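Local coordinates for protein fructose-1,6-bisphosphatase/inositol-1-monophosphatase (PDB 2P3N) that hydrolyses inositol 1-phosphate, fructose 1,6-bisphosphate and several other phosphate monoesters with the help of magnesium, working as a homotetramer, at residues Gly158-Arg163 / Val189-Thr194; Lys222-Asn225 / Asn230-Phe233; Glu165-Arg170 / Val242-Asn247. All coordinates share one frame; numbering follows the deposited sequence.

Contact 1: residues Gly158-Arg163 / Val189-Thr194; sequences GKFIER and VDFFVT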
ATOM      1  N   GLY A 158     -18.818   5.378  27.316  1.00 61.51           N
ATOM      2  CA  GLY A 158     -19.375   6.712  27.474  1.00 67.39           C
ATOM      3  C   GLY A 158     -18.974   7.434  28.748  1.00 70.46           C
ATOM      4  O   GLY A 158     -18.793   8.651  28.744  1.00 70.47           O
ATOM      5  N   LYS A 159     -18.843   6.690  29.841  1.00 71.45           N
ATOM      6  CA  LYS A 159     -18.456   7.278  31.119  1.00 71.60           C
ATOM      7  C   LYS A 159     -16.963   7.564  31.149  1.00 70.09           C
ATOM      8  O   LYS A 159     -16.544   8.661  31.523  1.00 69.66           O
ATOM      9  CB  LYS A 159     -18.824   6.342  32.279  1.00 74.40           C
ATOM     10  CG  LYS A 159     -20.288   6.388  32.666  1.00 76.28           C
ATOM     11  CD  LYS A 159     -20.655   7.758  33.219  1.00 77.90           C
ATOM     12  CE  LYS A 159     -22.152   7.890  33.433  1.00 79.48           C
ATOM     13  NZ  LYS A 159     -22.902   7.835  32.147  1.00 79.28           N
ATOM     14  N   PHE A 160     -16.171   6.571  30.755  1.00 69.41           N
ATOM     15  CA  PHE A 160     -14.722   6.708  30.729  1.00 67.40           C
ATOM     16  C   PHE A 160     -14.325   7.915  29.885  1.00 67.11           C
ATOM     17  O   PHE A 160     -13.263   8.507  30.085  1.00 65.82           O
ATOM     18  CB  PHE A 160     -14.089   5.437  30.179  1.00 66.24           C
ATOM     19  CG  PHE A 160     -12.587   5.490  30.102  1.00 69.71           C
ATOM     20  CD1 PHE A 160     -11.950   5.931  28.949  1.00 68.50           C
ATOM     21  CD2 PHE A 160     -11.808   5.088  31.182  1.00 71.17           C
ATOM     22  CE1 PHE A 160     -10.555   5.967  28.872  1.00 69.39           C
ATOM     23  CE2 PHE A 160     -10.411   5.122  31.114  1.00 71.64           C
ATOM     24  CZ  PHE A 160      -9.785   5.560  29.957  1.00 70.07           C
ATOM     25  N   ILE A 161     -15.178   8.270  28.931  1.00 63.98           N
ATOM     26  CA  ILE A 161     -14.924   9.436  28.100  1.00 63.39           C
ATOM     27  C   ILE A 161     -15.054  10.638  29.027  1.00 67.19           C
ATOM     28  O   ILE A 161     -14.102  11.401  29.207  1.00 65.24           O
ATOM     29  CB  ILE A 161     -15.975   9.596  26.984  1.00 57.79           C
ATOM     30  CG1 ILE A 161     -15.883   8.432  25.996  1.00 55.36           C
ATOM     31  CG2 ILE A 161     -15.786  10.933  26.286  1.00 60.28           C
ATOM     32  CD1 ILE A 161     -14.576   8.346  25.271  1.00 51.26           C
ATOM     33  N   GLU A 162     -16.241  10.777  29.620  1.00 68.98           N
ATOM     34  CA  GLU A 162     -16.568  11.871  30.539  1.00 70.62           C
ATOM     35  C   GLU A 162     -15.443  12.199  31.503  1.00 71.74           C
ATOM     36  O   GLU A 162     -15.056  13.361  31.651  1.00 72.43           O
ATOM     37  CB  GLU A 162     -17.824  11.526  31.342  1.00 74.63           C
ATOM     38  CG  GLU A 162     -19.043  11.250  30.479  1.00 80.09           C
ATOM     39  CD  GLU A 162     -20.318  11.075  31.288  1.00 81.57           C
ATOM     40  OE1 GLU A 162     -20.682  12.016  32.029  1.00 76.08           O
ATOM     41  OE2 GLU A 162     -20.958  10.001  31.178  1.00 82.85           O
ATOM     42  N   ARG A 163     -14.927  11.166  32.156  1.00 70.62           N
ATOM     43  CA  ARG A 163     -13.849  11.324  33.120  1.00 70.17           C
ATOM     44  C   ARG A 163     -12.571  11.792  32.441  1.00 70.51           C
ATOM     45  O   ARG A 163     -11.979  12.802  32.822  1.00 70.95           O
ATOM     46  CB  ARG A 163     -13.551   9.993  33.807  1.00 70.83           C
ATOM     47  CG  ARG A 163     -14.738   9.073  33.996  1.00 72.28           C
ATOM     48  CD  ARG A 163     -15.569   9.436  35.206  1.00 75.69           C
ATOM     49  NE  ARG A 163     -16.542  10.478  34.901  1.00 77.48           N
ATOM     50  CZ  ARG A 163     -17.495  10.875  35.737  1.00 75.73           C
ATOM     51  NH1 ARG A 163     -18.340  11.831  35.371  1.00 78.76           N
ATOM     52  NH2 ARG A 163     -17.603  10.317  36.940  1.00 66.16           N
ATOM     53  N   VAL A 189      -0.474   5.506  20.412  1.00 38.07           N
ATOM     54  CA  VAL A 189      -1.391   5.945  21.464  1.00 39.73           C
ATOM     55  C   VAL A 189      -0.647   5.871  22.766  1.00 43.83           C
ATOM     56  O   VAL A 189       0.409   5.238  22.845  1.00 44.03           O
ATOM     57  CB  VAL A 189      -2.663   5.084  21.608  1.00 40.59           C
ATOM     58  CG1 VAL A 189      -3.679   5.499  20.562  1.00 42.87           C
ATOM     59  CG2 VAL A 189      -2.319   3.605  21.523  1.00 35.62           C
ATOM     60  N   ASP A 190      -1.205   6.501  23.795  1.00 45.83           N
ATOM     61  CA  ASP A 190      -0.549   6.537  25.091  1.00 48.14           C
ATOM     62  C   ASP A 190      -1.014   5.468  26.062  1.00 47.88           C
ATOM     63  O   ASP A 190      -0.246   5.011  26.905  1.00 47.76           O
ATOM     64  CB  ASP A 190      -0.698   7.942  25.673  1.00 47.10           C
ATOM     65  CG  ASP A 190      -0.017   8.996  24.800  1.00 47.18           C
ATOM     66  OD1 ASP A 190       1.223   8.924  24.636  1.00 47.37           O
ATOM     67  OD2 ASP A 190      -0.714   9.886  24.264  1.00 39.03           O
ATOM     68  N   PHE A 191      -2.267   5.056  25.931  1.00 50.49           N
ATOM     69  CA  PHE A 191      -2.794   4.012  26.793  1.00 53.87           C
ATOM     70  C   PHE A 191      -4.086   3.443  26.233  1.00 56.75           C
ATOM     71  O   PHE A 191      -4.827   4.130  25.522  1.00 58.75           O
ATOM     72  CB  PHE A 191      -3.002   4.542  28.218  1.00 50.14           C
ATOM     73  CG  PHE A 191      -3.913   5.735  28.303  1.00 43.14           C
ATOM     74  CD1 PHE A 191      -5.291   5.589  28.189  1.00 41.21           C
ATOM     75  CD2 PHE A 191      -3.389   7.012  28.487  1.00 40.45           C
ATOM     76  CE1 PHE A 191      -6.141   6.702  28.256  1.00 40.69           C
ATOM     77  CE2 PHE A 191      -4.226   8.136  28.555  1.00 40.27           C
ATOM     78  CZ  PHE A 191      -5.603   7.981  28.439  1.00 42.27           C
ATOM     79  N   PHE A 192      -4.333   2.173  26.550  1.00 57.01           N
ATOM     80  CA  PHE A 192      -5.522   1.464  26.090  1.00 56.11           C
ATOM     81  C   PHE A 192      -6.097   0.649  27.249  1.00 55.75           C
ATOM     82  O   PHE A 192      -5.363  -0.047  27.960  1.00 52.55           O
ATOM     83  CB  PHE A 192      -5.151   0.553  24.901  1.00 53.96           C
ATOM     84  CG  PHE A 192      -6.301  -0.277  24.369  1.00 49.39           C
ATOM     85  CD1 PHE A 192      -7.509   0.316  24.008  1.00 43.79           C
ATOM     86  CD2 PHE A 192      -6.175  -1.659  24.239  1.00 47.30           C
ATOM     87  CE1 PHE A 192      -8.573  -0.459  23.525  1.00 39.52           C
ATOM     88  CE2 PHE A 192      -7.228  -2.436  23.759  1.00 42.00           C
ATOM     89  CZ  PHE A 192      -8.428  -1.836  23.402  1.00 39.32           C
ATOM     90  N   VAL A 193      -7.413   0.749  27.432  1.00 57.14           N
ATOM     91  CA  VAL A 193      -8.109   0.047  28.506  1.00 57.42           C
ATOM     92  C   VAL A 193      -9.305  -0.765  28.004  1.00 56.95           C
ATOM     93  O   VAL A 193     -10.149  -0.247  27.265  1.00 56.29           O
ATOM     94  CB  VAL A 193      -8.592   1.050  29.572  1.00 57.79           C
ATOM     95  CG1 VAL A 193      -7.394   1.751  30.198  1.00 55.41           C
ATOM     96  CG2 VAL A 193      -9.508   2.079  28.939  1.00 62.08           C
ATOM     97  N   THR A 194      -9.365  -2.039  28.401  1.00 58.98           N
ATOM     98  CA  THR A 194     -10.452  -2.934  27.995  1.00 61.33           C
ATOM     99  C   THR A 194     -11.212  -3.487  29.191  1.00 65.22           C
ATOM    100  O   THR A 194     -10.749  -3.414  30.331  1.00 65.62           O
ATOM    101  CB  THR A 194      -9.959  -4.149  27.173  1.00 58.75           C
ATOM    102  OG1 THR A 194      -9.092  -4.957  27.977  1.00 61.66           O
ATOM    103  CG2 THR A 194      -9.221  -3.702  25.938  1.00 61.06           C
TER
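Phe160, on helix 156-167, lays its ring against the sheet and meets Val193 and Phe191 of strand 191-195 with its far end. CG stands anti to the backbone N (chi1 179°), which extends the ring straight out from the helix, and CZ leads. One face of the ring receives a methyl group: Val193 CG2 lies 4.0 Å from the centroid of the Phe160 ring and 25° off its normal, a CH-pi contact. The methyl is displaced toward the rim, where Val193 CG2 is 3.6 Å from Phe160 CZ and 3.8 Å from Phe160 CE2. Phe191 comes from another direction. Its CE1 lies near the plane of the Phe160 ring, at the edge, 4.2 Å from Phe160 CZ, while the same CZ meets the Phe191 ring obliquely. The two strand residues are separated by Phe192, whose side chain leaves the opposite surface of the sheet for helix 177-185, so Phe191 and Val193 form adjoining parts of a single apolar surface. Phe156, one helical turn earlier, lays its ring nearly parallel to that of Phe160, and Thr150 on the neighbouring strand 147-150 touches both Phe160 and Val193. An alanine in place of Phe160 would remove the whole ring and would probably deprive the Val193 methyl and Phe191 CE1 of this partner, opening a gap between helix and sheet. No hydrogen bond joins the two segments; the contact is apolar and buried. Such packing of a helix against a sheet through alternate strand residues is characteristic of layered alpha/beta architecture, here the five-stranded mixed sheet in the C-terminal half of the inositol monophosphatase fold.

Contact 2: residues Lys222-Asn225 / Asn230-Phe233; sequences KEAN and NFIF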
ATOM      1  N   LYS A 222      -2.114  -4.267  39.316  1.00 58.62           N
ATOM      2  CA  LYS A 222      -1.276  -5.441  39.480  1.00 60.59           C
ATOM      3  C   LYS A 222      -1.041  -6.081  38.119  1.00 62.81           C
ATOM      4  O   LYS A 222      -1.987  -6.477  37.443  1.00 61.27           O
ATOM      5  CB  LYS A 222      -1.960  -6.427  40.427  1.00 65.12           C
ATOM      6  CG  LYS A 222      -2.180  -5.877  41.843  1.00 73.10           C
ATOM      7  CD  LYS A 222      -0.854  -5.611  42.551  1.00 74.84           C
ATOM      8  CE  LYS A 222      -1.047  -5.409  44.045  1.00 74.75           C
ATOM      9  NZ  LYS A 222       0.261  -5.422  44.770  1.00 71.61           N
ATOM     10  N   GLU A 223       0.226  -6.165  37.726  1.00 66.45           N
ATOM     11  CA  GLU A 223       0.630  -6.736  36.444  1.00 69.96           C
ATOM     12  C   GLU A 223      -0.298  -7.827  35.919  1.00 72.71           C
ATOM     13  O   GLU A 223      -0.497  -8.852  36.572  1.00 74.55           O
ATOM     14  CB  GLU A 223       2.049  -7.282  36.550  1.00 76.23           C
ATOM     15  CG  GLU A 223       2.545  -7.916  35.272  1.00 87.85           C
ATOM     16  CD  GLU A 223       4.041  -8.097  35.273  1.00 93.17           C
ATOM     17  OE1 GLU A 223       4.572  -8.677  34.304  1.00 98.10           O
ATOM     18  OE2 GLU A 223       4.684  -7.651  36.247  1.00 95.38           O
ATOM     19  N   ALA A 224      -0.845  -7.607  34.725  1.00 69.50           N
ATOM     20  CA  ALA A 224      -1.772  -8.553  34.113  1.00 64.90           C
ATOM     21  C   ALA A 224      -1.107  -9.636  33.272  1.00 61.23           C
ATOM     22  O   ALA A 224       0.039  -9.501  32.852  1.00 62.42           O
ATOM     23  CB  ALA A 224      -2.787  -7.798  33.266  1.00 65.99           C
ATOM     24  N   ASN A 225      -1.846 -10.718  33.045  1.00 56.61           N
ATOM     25  CA  ASN A 225      -1.372 -11.836  32.239  1.00 51.29           C
ATOM     26  C   ASN A 225      -2.468 -12.150  31.230  1.00 49.20           C
ATOM     27  O   ASN A 225      -3.552 -11.572  31.297  1.00 43.60           O
ATOM     28  CB  ASN A 225      -1.078 -13.065  33.108  1.00 54.99           C
ATOM     29  CG  ASN A 225      -2.330 -13.665  33.723  1.00 63.70           C
ATOM     30  OD1 ASN A 225      -3.065 -13.000  34.455  1.00 77.72           O
ATOM     31  ND2 ASN A 225      -2.574 -14.936  33.432  1.00 69.29           N
ATOM     32  N   ASN A 230      -9.643  -7.457  33.187  1.00 59.84           N
ATOM     33  CA  ASN A 230      -9.563  -6.035  32.865  1.00 55.42           C
ATOM     34  C   ASN A 230      -8.148  -5.754  32.394  1.00 51.82           C
ATOM     35  O   ASN A 230      -7.196  -6.350  32.902  1.00 51.40           O
ATOM     36  CB  ASN A 230      -9.844  -5.174  34.097  1.00 63.94           C
ATOM     37  CG  ASN A 230     -10.709  -5.874  35.117  1.00 68.56           C
ATOM     38  OD1 ASN A 230     -11.800  -6.357  34.797  1.00 74.71           O
ATOM     39  ND2 ASN A 230     -10.229  -5.928  36.363  1.00 63.28           N
ATOM     40  N   PHE A 231      -8.004  -4.829  31.447  1.00 50.60           N
ATOM     41  CA  PHE A 231      -6.685  -4.510  30.914  1.00 46.84           C
ATOM     42  C   PHE A 231      -6.373  -3.042  30.724  1.00 45.74           C
ATOM     43  O   PHE A 231      -7.175  -2.274  30.193  1.00 42.49           O
ATOM     44  CB  PHE A 231      -6.477  -5.242  29.589  1.00 42.10           C
ATOM     45  CG  PHE A 231      -6.036  -6.663  29.753  1.00 35.85           C
ATOM     46  CD1 PHE A 231      -4.709  -6.959  30.008  1.00 34.13           C
ATOM     47  CD2 PHE A 231      -6.950  -7.700  29.684  1.00 33.86           C
ATOM     48  CE1 PHE A 231      -4.300  -8.259  30.189  1.00 35.54           C
ATOM     49  CE2 PHE A 231      -6.546  -9.002  29.867  1.00 33.78           C
ATOM     50  CZ  PHE A 231      -5.214  -9.282  30.121  1.00 31.36           C
ATOM     51  N   ILE A 232      -5.178  -2.671  31.164  1.00 48.01           N
ATOM     52  CA  ILE A 232      -4.705  -1.306  31.044  1.00 52.87           C
ATOM     53  C   ILE A 232      -3.335  -1.323  30.386  1.00 53.27           C
ATOM     54  O   ILE A 232      -2.357  -1.774  30.989  1.00 53.45           O
ATOM     55  CB  ILE A 232      -4.586  -0.614  32.432  1.00 59.97           C
ATOM     56  CG1 ILE A 232      -5.950  -0.615  33.137  1.00 62.70           C
ATOM     57  CG2 ILE A 232      -4.076   0.827  32.263  1.00 55.46           C
ATOM     58  CD1 ILE A 232      -5.936  -0.009  34.528  1.00 67.63           C
ATOM     59  N   PHE A 233      -3.278  -0.857  29.139  1.00 53.81           N
ATOM     60  CA  PHE A 233      -2.020  -0.784  28.393  1.00 52.62           C
ATOM     61  C   PHE A 233      -1.546   0.665  28.433  1.00 50.86           C
ATOM     62  O   PHE A 233      -2.335   1.591  28.208  1.00 48.36           O
ATOM     63  CB  PHE A 233      -2.212  -1.209  26.932  1.00 52.07           C
ATOM     64  CG  PHE A 233      -2.709  -2.621  26.762  1.00 49.15           C
ATOM     65  CD1 PHE A 233      -4.065  -2.912  26.863  1.00 44.91           C
ATOM     66  CD2 PHE A 233      -1.818  -3.658  26.494  1.00 43.43           C
ATOM     67  CE1 PHE A 233      -4.524  -4.214  26.695  1.00 42.92           C
ATOM     68  CE2 PHE A 233      -2.269  -4.964  26.327  1.00 40.79           C
ATOM     69  CZ  PHE A 233      -3.623  -5.243  26.427  1.00 40.53           C
TER
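The Phe231 ring has a backbone oxygen at its edge: Asn225 O lies in the ring plane, 3.1 Å from Phe231 CZ and 3.6 Å from Phe231 CE1. Ala224 approaches obliquely, its methyl CB 3.5 Å from Phe231 CE1 and 3.9 Å from Phe231 CD1. Two successive loop residues thus touch the CD1-CE1-CZ side of the ring, one with a side-chain carbon and the other with a carbonyl oxygen. CB of Phe231 does not point at the loop, but with CG beside the backbone N (chi1 -82°) the ring swings its CE1 and CZ to it. Ile202 and Leu206 of helix 199-211, Ile197 and Val216 add further apolar contacts to Phe231. The loop has its own ties: Ala224 shares a backbone hydrogen bond with Val216, and Asn225 N bonds to Ser228 OG. The contact thus packs the connection between two adjacent antiparallel strands, 215-217 and 230-234, back on the second of them at the margin of the five-stranded sheet. With no hydrogen bond across the segments, the contact depends on apolar packing at Ala224, while the in-plane carbonyl oxygen faces the weakly positive ring hydrogens, an approach that is probably mildly attractive.

Contact 3: residues Glu165-Arg170 / Val242-Asn247; sequences EKRTRR and VVKVVN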
ATOM      1  N   GLU A 165     -11.997  12.765  29.079  1.00 80.30           N
ATOM      2  CA  GLU A 165     -12.100  13.885  28.149  1.00 84.14           C
ATOM      3  C   GLU A 165     -11.517  15.203  28.654  1.00 84.39           C
ATOM      4  O   GLU A 165     -11.124  16.048  27.859  1.00 85.85           O
ATOM      5  CB  GLU A 165     -13.566  14.104  27.762  1.00 91.89           C
ATOM      6  CG  GLU A 165     -14.486  14.323  28.958  1.00100.59           C
ATOM      7  CD  GLU A 165     -15.934  14.548  28.564  1.00106.68           C
ATOM      8  OE1 GLU A 165     -16.479  13.742  27.776  1.00112.01           O
ATOM      9  OE2 GLU A 165     -16.532  15.530  29.051  1.00111.06           O
ATOM     10  N   LYS A 166     -11.452  15.379  29.967  1.00 83.68           N
ATOM     11  CA  LYS A 166     -10.938  16.623  30.525  1.00 82.36           C
ATOM     12  C   LYS A 166      -9.408  16.686  30.614  1.00 82.39           C
ATOM     13  O   LYS A 166      -8.784  17.592  30.053  1.00 82.70           O
ATOM     14  CB  LYS A 166     -11.556  16.856  31.908  1.00 81.08           C
ATOM     15  CG  LYS A 166     -11.671  18.325  32.311  1.00 80.16           C
ATOM     16  CD  LYS A 166     -12.697  19.080  31.469  1.00 78.79           C
ATOM     17  CE  LYS A 166     -14.123  18.602  31.732  1.00 78.70           C
ATOM     18  NZ  LYS A 166     -14.362  17.184  31.318  1.00 75.25           N
ATOM     19  N   ARG A 167      -8.803  15.728  31.309  1.00 80.16           N
ATOM     20  CA  ARG A 167      -7.349  15.698  31.466  1.00 78.33           C
ATOM     21  C   ARG A 167      -6.592  15.074  30.291  1.00 74.98           C
ATOM     22  O   ARG A 167      -5.404  14.769  30.411  1.00 74.22           O
ATOM     23  CB  ARG A 167      -6.971  14.924  32.730  1.00 81.76           C
ATOM     24  CG  ARG A 167      -7.268  15.617  34.045  1.00 83.45           C
ATOM     25  CD  ARG A 167      -6.567  14.879  35.178  1.00 83.40           C
ATOM     26  NE  ARG A 167      -7.443  13.978  35.923  1.00 87.22           N
ATOM     27  CZ  ARG A 167      -8.295  13.108  35.382  1.00 88.96           C
ATOM     28  NH1 ARG A 167      -8.414  13.002  34.063  1.00 89.42           N
ATOM     29  NH2 ARG A 167      -9.032  12.332  36.171  1.00 87.13           N
ATOM     30  N   THR A 168      -7.258  14.900  29.155  1.00 73.39           N
ATOM     31  CA  THR A 168      -6.606  14.252  28.022  1.00 71.05           C
ATOM     32  C   THR A 168      -6.728  14.968  26.667  1.00 69.31           C
ATOM     33  O   THR A 168      -7.759  15.572  26.348  1.00 69.37           O
ATOM     34  CB  THR A 168      -7.124  12.787  27.904  1.00 66.11           C
ATOM     35  OG1 THR A 168      -6.048  11.927  27.514  1.00 67.41           O
ATOM     36  CG2 THR A 168      -8.266  12.687  26.892  1.00 51.64           C
ATOM     37  N   ARG A 169      -5.656  14.889  25.881  1.00 67.07           N
ATOM     38  CA  ARG A 169      -5.591  15.505  24.561  1.00 66.32           C
ATOM     39  C   ARG A 169      -6.755  15.026  23.699  1.00 66.44           C
ATOM     40  O   ARG A 169      -7.437  15.835  23.056  1.00 66.20           O
ATOM     41  CB  ARG A 169      -4.258  15.145  23.893  1.00 70.24           C
ATOM     42  CG  ARG A 169      -4.089  15.632  22.465  1.00 71.09           C
ATOM     43  CD  ARG A 169      -3.532  17.040  22.405  1.00 73.08           C
ATOM     44  NE  ARG A 169      -2.121  17.123  22.796  1.00 74.14           N
ATOM     45  CZ  ARG A 169      -1.119  16.521  22.157  1.00 72.60           C
ATOM     46  NH1 ARG A 169      -1.360  15.775  21.087  1.00 66.90           N
ATOM     47  NH2 ARG A 169       0.132  16.682  22.577  1.00 76.75           N
ATOM     48  N   ARG A 170      -6.984  13.711  23.694  1.00 63.93           N
ATOM     49  CA  ARG A 170      -8.068  13.115  22.908  1.00 59.56           C
ATOM     50  C   ARG A 170      -8.228  11.616  23.165  1.00 56.33           C
ATOM     51  O   ARG A 170      -7.259  10.926  23.481  1.00 56.72           O
ATOM     52  CB  ARG A 170      -7.812  13.348  21.416  1.00 60.16           C
ATOM     53  CG  ARG A 170      -9.017  13.077  20.536  1.00 61.83           C
ATOM     54  CD  ARG A 170      -9.179  14.188  19.512  1.00 59.01           C
ATOM     55  NE  ARG A 170      -8.953  15.492  20.120  1.00 53.47           N
ATOM     56  CZ  ARG A 170      -9.222  16.643  19.524  1.00 54.79           C
ATOM     57  NH1 ARG A 170      -9.732  16.652  18.298  1.00 56.62           N
ATOM     58  NH2 ARG A 170      -8.978  17.781  20.154  1.00 52.35           N
ATOM     59  N   VAL A 242      -4.169   6.776  34.986  1.00 65.96           N
ATOM     60  CA  VAL A 242      -5.269   6.038  34.358  1.00 66.76           C
ATOM     61  C   VAL A 242      -5.914   5.025  35.323  1.00 66.14           C
ATOM     62  O   VAL A 242      -7.143   4.942  35.412  1.00 63.91           O
ATOM     63  CB  VAL A 242      -4.778   5.305  33.064  1.00 64.36           C
ATOM     64  CG1 VAL A 242      -5.855   4.371  32.531  1.00 60.50           C
ATOM     65  CG2 VAL A 242      -4.419   6.329  31.994  1.00 55.09           C
ATOM     66  N   VAL A 243      -5.092   4.267  36.048  1.00 68.85           N
ATOM     67  CA  VAL A 243      -5.614   3.285  36.994  1.00 73.21           C
ATOM     68  C   VAL A 243      -6.714   3.931  37.828  1.00 75.51           C
ATOM     69  O   VAL A 243      -7.755   3.326  38.072  1.00 75.86           O
ATOM     70  CB  VAL A 243      -4.517   2.761  37.956  1.00 74.34           C
ATOM     71  CG1 VAL A 243      -5.099   1.690  38.857  1.00 77.50           C
ATOM     72  CG2 VAL A 243      -3.342   2.194  37.171  1.00 76.35           C
ATOM     73  N   LYS A 244      -6.486   5.170  38.246  1.00 76.48           N
ATOM     74  CA  LYS A 244      -7.465   5.884  39.061  1.00 77.96           C
ATOM     75  C   LYS A 244      -8.765   6.154  38.320  1.00 78.02           C
ATOM     76  O   LYS A 244      -9.827   5.701  38.731  1.00 79.63           O
ATOM     77  CB  LYS A 244      -6.901   7.224  39.545  1.00 77.76           C
ATOM     78  CG  LYS A 244      -7.740   7.877  40.652  1.00 75.15           C
ATOM     79  CD  LYS A 244      -7.853   9.396  40.498  1.00 71.91           C
ATOM     80  CE  LYS A 244      -8.862   9.786  39.411  1.00 68.14           C
ATOM     81  NZ  LYS A 244     -10.246   9.328  39.737  1.00 63.82           N
ATOM     82  N   VAL A 245      -8.675   6.907  37.230  1.00 77.69           N
ATOM     83  CA  VAL A 245      -9.856   7.262  36.448  1.00 76.64           C
ATOM     84  C   VAL A 245     -10.718   6.066  36.077  1.00 74.55           C
ATOM     85  O   VAL A 245     -11.942   6.172  36.013  1.00 72.74           O
ATOM     86  CB  VAL A 245      -9.469   7.991  35.145  1.00 78.47           C
ATOM     87  CG1 VAL A 245     -10.725   8.454  34.416  1.00 73.54           C
ATOM     88  CG2 VAL A 245      -8.560   9.169  35.461  1.00 81.61           C
ATOM     89  N   VAL A 246     -10.076   4.930  35.827  1.00 73.06           N
ATOM     90  CA  VAL A 246     -10.797   3.721  35.456  1.00 72.46           C
ATOM     91  C   VAL A 246     -11.650   3.203  36.616  1.00 73.09           C
ATOM     92  O   VAL A 246     -12.829   2.885  36.434  1.00 71.36           O
ATOM     93  CB  VAL A 246      -9.820   2.629  35.008  1.00 70.92           C
ATOM     94  CG1 VAL A 246     -10.575   1.359  34.670  1.00 72.08           C
ATOM     95  CG2 VAL A 246      -9.045   3.115  33.803  1.00 71.40           C
ATOM     96  N   ASN A 247     -11.051   3.122  37.803  1.00 76.87           N
ATOM     97  CA  ASN A 247     -11.756   2.663  39.001  1.00 79.29           C
ATOM     98  C   ASN A 247     -12.768   3.721  39.432  1.00 80.59           C
ATOM     99  O   ASN A 247     -13.770   3.420  40.077  1.00 82.42           O
ATOM    100  CB  ASN A 247     -10.757   2.391  40.133  1.00 83.02           C
ATOM    101  CG  ASN A 247      -9.940   1.128  39.901  1.00 85.78           C
ATOM    102  OD1 ASN A 247      -8.743   1.078  40.202  1.00 86.55           O
ATOM    103  ND2 ASN A 247     -10.590   0.092  39.377  1.00 83.66           N
TER
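Arg167 leaves its backbone with CG anti to the carbonyl carbon (chi1 -72°), then bends at chi3 (-100°), and this turn carries the guanidinium to helix 239-253. On that helix Val245 places CG2 anti to its own carbonyl carbon, beside the backbone N, which makes this methyl the branch that meets the arginine. Val245 CG2 lies 3.3 Å from Arg167 NH2 and 3.9 Å from Arg167 CZ, reaching the guanidinium obliquely. The two side chains slide past each other in opposite directions. Lys244 crosses Arg167 at about a right angle and touches it through a methylene, Lys244 CE, which is 4.1 Å from Arg167 NH2; its bent chain presents CE rather than NZ to the arginine. The cationic ends remain apart, with Lys244 NZ 4.8 Å from Arg167 NH2, and Lys244 NZ is instead committed to a salt bridge with Glu248, one turn along the same helix. Val245 is the buried member of the group and also packs on Arg163 and Met164 of helix 156-167, whereas Arg167 and Lys244 are exposed. Leu143, in a loop, touches Arg167 as well. The contact therefore joins the end of helix 156-167 to the middle of helix 239-253, at the outer margin of the layer formed by these two helices and away from the annotated sites. Chemically it is a weak junction, with neither a hydrogen bond nor a salt bridge across it. Arg167 contributes van der Waals contact with a valine methyl, and the nearby like charge of Lys244 is probably mildly unfavourable, a cost that its salt bridge to Glu248 is likely to reduce.

In the fold
From the N terminus, the chain enters these contacts at helix 156-167. Contact 1 closes first, when strand 191-195 packs against this helix. Contact 2 then closes a short loop between strands 215-217 and 230-234, in series with contact 1 and nested within the longer loop of contact 3, which closes on helix 239-253. Contacts 1 and 3 cross because their segments alternate. Strands 191-195 and 230-234 are antiparallel neighbours, joining contacts 1 and 2 through the sheet, with Thr194 N hydrogen-bonded to Phe231 O. Val242 and Val246 bring helix 239-253 onto Phe191, Val193 and Phe160, so both helices cover one side of the sheet.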